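Iron-regulated transcriptional activator AFT2 (Saccharomyces cerevisiae, PDB 4LMG) activates transcription of the iron regulon when iron is low, binding the 5'-CACCC-3' iron-responsive element in the promoters of its target genes. Local coordinates at a contact of chain A with DNA. Numbering follows the deposited sequence.

A contact of chain A with DNA. Residues 43-44, 81-83, 88. With nucleotides of chain B.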
# COMPACT_ATOMS: atom_id res chain seq x y z
N SER A 43 -0.12 11.42 -9.66
CA SER A 43 0.15 12.84 -9.83
C SER A 43 -1.09 13.66 -10.19
O SER A 43 -1.23 14.80 -9.75
CB SER A 43 1.25 13.06 -10.88
OG SER A 43 2.47 12.49 -10.45
N SER A 44 -1.99 13.07 -10.97
CA SER A 44 -3.10 13.84 -11.52
C SER A 44 -4.49 13.35 -11.09
O SER A 44 -5.49 13.80 -11.64
CB SER A 44 -3.01 13.87 -13.05
OG SER A 44 -1.81 14.49 -13.45
N TYR A 81 -7.34 15.99 -12.36
CA TYR A 81 -6.97 17.24 -13.00
C TYR A 81 -7.39 17.28 -14.46
O TYR A 81 -7.19 16.32 -15.20
CB TYR A 81 -5.47 17.50 -12.88
CG TYR A 81 -5.09 18.91 -13.25
CD1 TYR A 81 -4.62 19.22 -14.52
CD2 TYR A 81 -5.23 19.95 -12.34
CE1 TYR A 81 -4.28 20.51 -14.87
CE2 TYR A 81 -4.89 21.24 -12.67
CZ TYR A 81 -4.42 21.52 -13.94
OH TYR A 81 -4.09 22.82 -14.27
N SER A 82 -8.00 18.39 -14.86
CA SER A 82 -8.41 18.59 -16.24
C SER A 82 -7.52 19.63 -16.90
O SER A 82 -7.56 20.80 -16.53
CB SER A 82 -9.87 19.04 -16.30
OG SER A 82 -10.24 19.40 -17.62
N VAL A 83 -6.72 19.19 -17.86
CA VAL A 83 -5.88 20.11 -18.60
C VAL A 83 -6.75 21.10 -19.37
O VAL A 83 -6.44 22.28 -19.44
CB VAL A 83 -4.96 19.37 -19.60
CG1 VAL A 83 -4.21 20.36 -20.47
CG2 VAL A 83 -3.99 18.48 -18.85
N TRP A 88 -8.71 21.15 -11.13
CA TRP A 88 -9.14 19.84 -10.64
C TRP A 88 -10.66 19.73 -10.70
O TRP A 88 -11.37 20.63 -10.25
CB TRP A 88 -8.68 19.62 -9.19
CG TRP A 88 -7.21 19.38 -9.05
CD1 TRP A 88 -6.23 20.32 -9.01
CD2 TRP A 88 -6.55 18.11 -8.94
NE1 TRP A 88 -5.00 19.72 -8.89
CE2 TRP A 88 -5.17 18.36 -8.84
CE3 TRP A 88 -7.00 16.79 -8.91
CZ2 TRP A 88 -4.23 17.34 -8.71
CZ3 TRP A 88 -6.06 15.77 -8.79
CH2 TRP A 88 -4.70 16.06 -8.69
O5' DT B 1 -4.11 13.49 -17.45
C5' DT B 1 -3.65 14.50 -16.56
C4' DT B 1 -2.90 15.57 -17.32
O4' DT B 1 -2.90 16.80 -16.54
C3' DT B 1 -1.44 15.28 -17.64
O3' DT B 1 -1.13 15.80 -18.92
C2' DT B 1 -0.71 16.06 -16.56
C1' DT B 1 -1.58 17.31 -16.53
N1 DT B 1 -1.44 18.19 -15.35
C2 DT B 1 -1.18 19.52 -15.54
O2 DT B 1 -1.06 20.01 -16.65
N3 DT B 1 -1.07 20.26 -14.39
C4 DT B 1 -1.19 19.80 -13.10
O4 DT B 1 -1.08 20.53 -12.12
C5 DT B 1 -1.47 18.39 -12.96
C7 DT B 1 -1.62 17.78 -11.59
C6 DT B 1 -1.58 17.66 -14.07
P DA B 2 -0.89 14.81 -20.16
OP1 DA B 2 -0.67 13.44 -19.63
OP2 DA B 2 0.11 15.43 -21.05
O5' DA B 2 -2.31 14.80 -20.92
C5' DA B 2 -2.76 15.98 -21.58
C4' DA B 2 -4.15 15.76 -22.16
O4' DA B 2 -4.06 14.87 -23.30
C3' DA B 2 -5.14 15.15 -21.17
O3' DA B 2 -6.25 16.03 -20.98
C2' DA B 2 -5.61 13.84 -21.79
C1' DA B 2 -4.95 13.77 -23.16
N9 DA B 2 -4.20 12.53 -23.32
C8 DA B 2 -2.85 12.33 -23.15
N7 DA B 2 -2.47 11.09 -23.36
C5 DA B 2 -3.65 10.43 -23.69
C6 DA B 2 -3.92 9.09 -24.02
N6 DA B 2 -2.98 8.14 -24.07
N1 DA B 2 -5.20 8.77 -24.29
C2 DA B 2 -6.14 9.73 -24.23
N3 DA B 2 -6.00 11.02 -23.93
C4 DA B 2 -4.72 11.30 -23.67
P DA B 3 -7.16 15.90 -19.67
OP1 DA B 3 -7.99 17.12 -19.57
OP2 DA B 3 -6.29 15.49 -18.54
O5' DA B 3 -8.11 14.65 -19.99
C5' DA B 3 -9.03 14.71 -21.08
C4' DA B 3 -9.89 13.46 -21.11
O4' DA B 3 -9.09 12.33 -21.55
C3' DA B 3 -10.49 13.06 -19.77
O3' DA B 3 -11.83 12.60 -19.95
C2' DA B 3 -9.56 11.95 -19.28
C1' DA B 3 -9.16 11.29 -20.59
N9 DA B 3 -7.85 10.64 -20.55
C8 DA B 3 -6.68 11.16 -20.08
N7 DA B 3 -5.66 10.33 -20.17
C5 DA B 3 -6.20 9.20 -20.75
C6 DA B 3 -5.64 7.96 -21.12
N6 DA B 3 -4.35 7.65 -20.94
N1 DA B 3 -6.46 7.04 -21.67
C2 DA B 3 -7.75 7.35 -21.84
N3 DA B 3 -8.39 8.47 -21.54
C4 DA B 3 -7.55 9.37 -20.99
O HOH W 1 -0.96 23.02 -15.01
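At the 5' end of chain B, the unpaired thymine DT1 illustrates how an aromatic side chain can take the place of a neighbouring base. The DT1 pyrimidine ring lies over one face of the Tyr81 ring, with centroids 3.7 Å apart and planes inclined by 17°, so the two are stacked nearly parallel. The tilt brings the CD1–CE1 side of the phenol nearer: CE1 comes within 3.3 Å of the N3 of DT1, whereas CD2 and CE2 stay further off. Tyr81 reaches this position with CG anti to its backbone N (chi1 -168°) and its ring turned by a chi2 of -97°. The phenol OH is joined to the base through a water, which lies 3.2 Å from Tyr81 OH and 2.8 Å from DT1 N3, nearly in line with the N3-H.

Around the base, the 5-methyl C7 points toward the six-membered ring of Trp88, whose CZ2 is 3.9 Å away, and also passes near the carbonyl O of Ser43. Trp88 doubles as a second-shell support, since CD2 of Tyr81 sits over the rim of one indole face while indole CD1 meets the Tyr81 ring at its edge. Ser44 brings its hydroxyl OG to the C6 rim of the base, 3.2 Å from DT1 C6, and packs CB on C5'. On the sugar, the CG2 branch of Val83, beside its backbone N, lies against C4' at 3.5 Å.

Further 3', CG2 just touches C5' of paired DA2. At DA3, also paired, the backbone N of Val83 gives a weak, bent hydrogen bond of 3.0 Å to the phosphate oxygen OP1, a contact to the sugar-phosphate backbone that reads no base. Much of this patch holds an unpaired terminal nucleotide and probably adds little to sequence choice. In this DNA-binding fragment of AFT2, with its WRKY-GCM1 fold, Tyr81 and Ser82 close strand 76-82, Val83 follows in the loop, Trp88 lies early in strand 87-93, and Ser43 and Ser44 form the turn between strands 40-42 and 45-50.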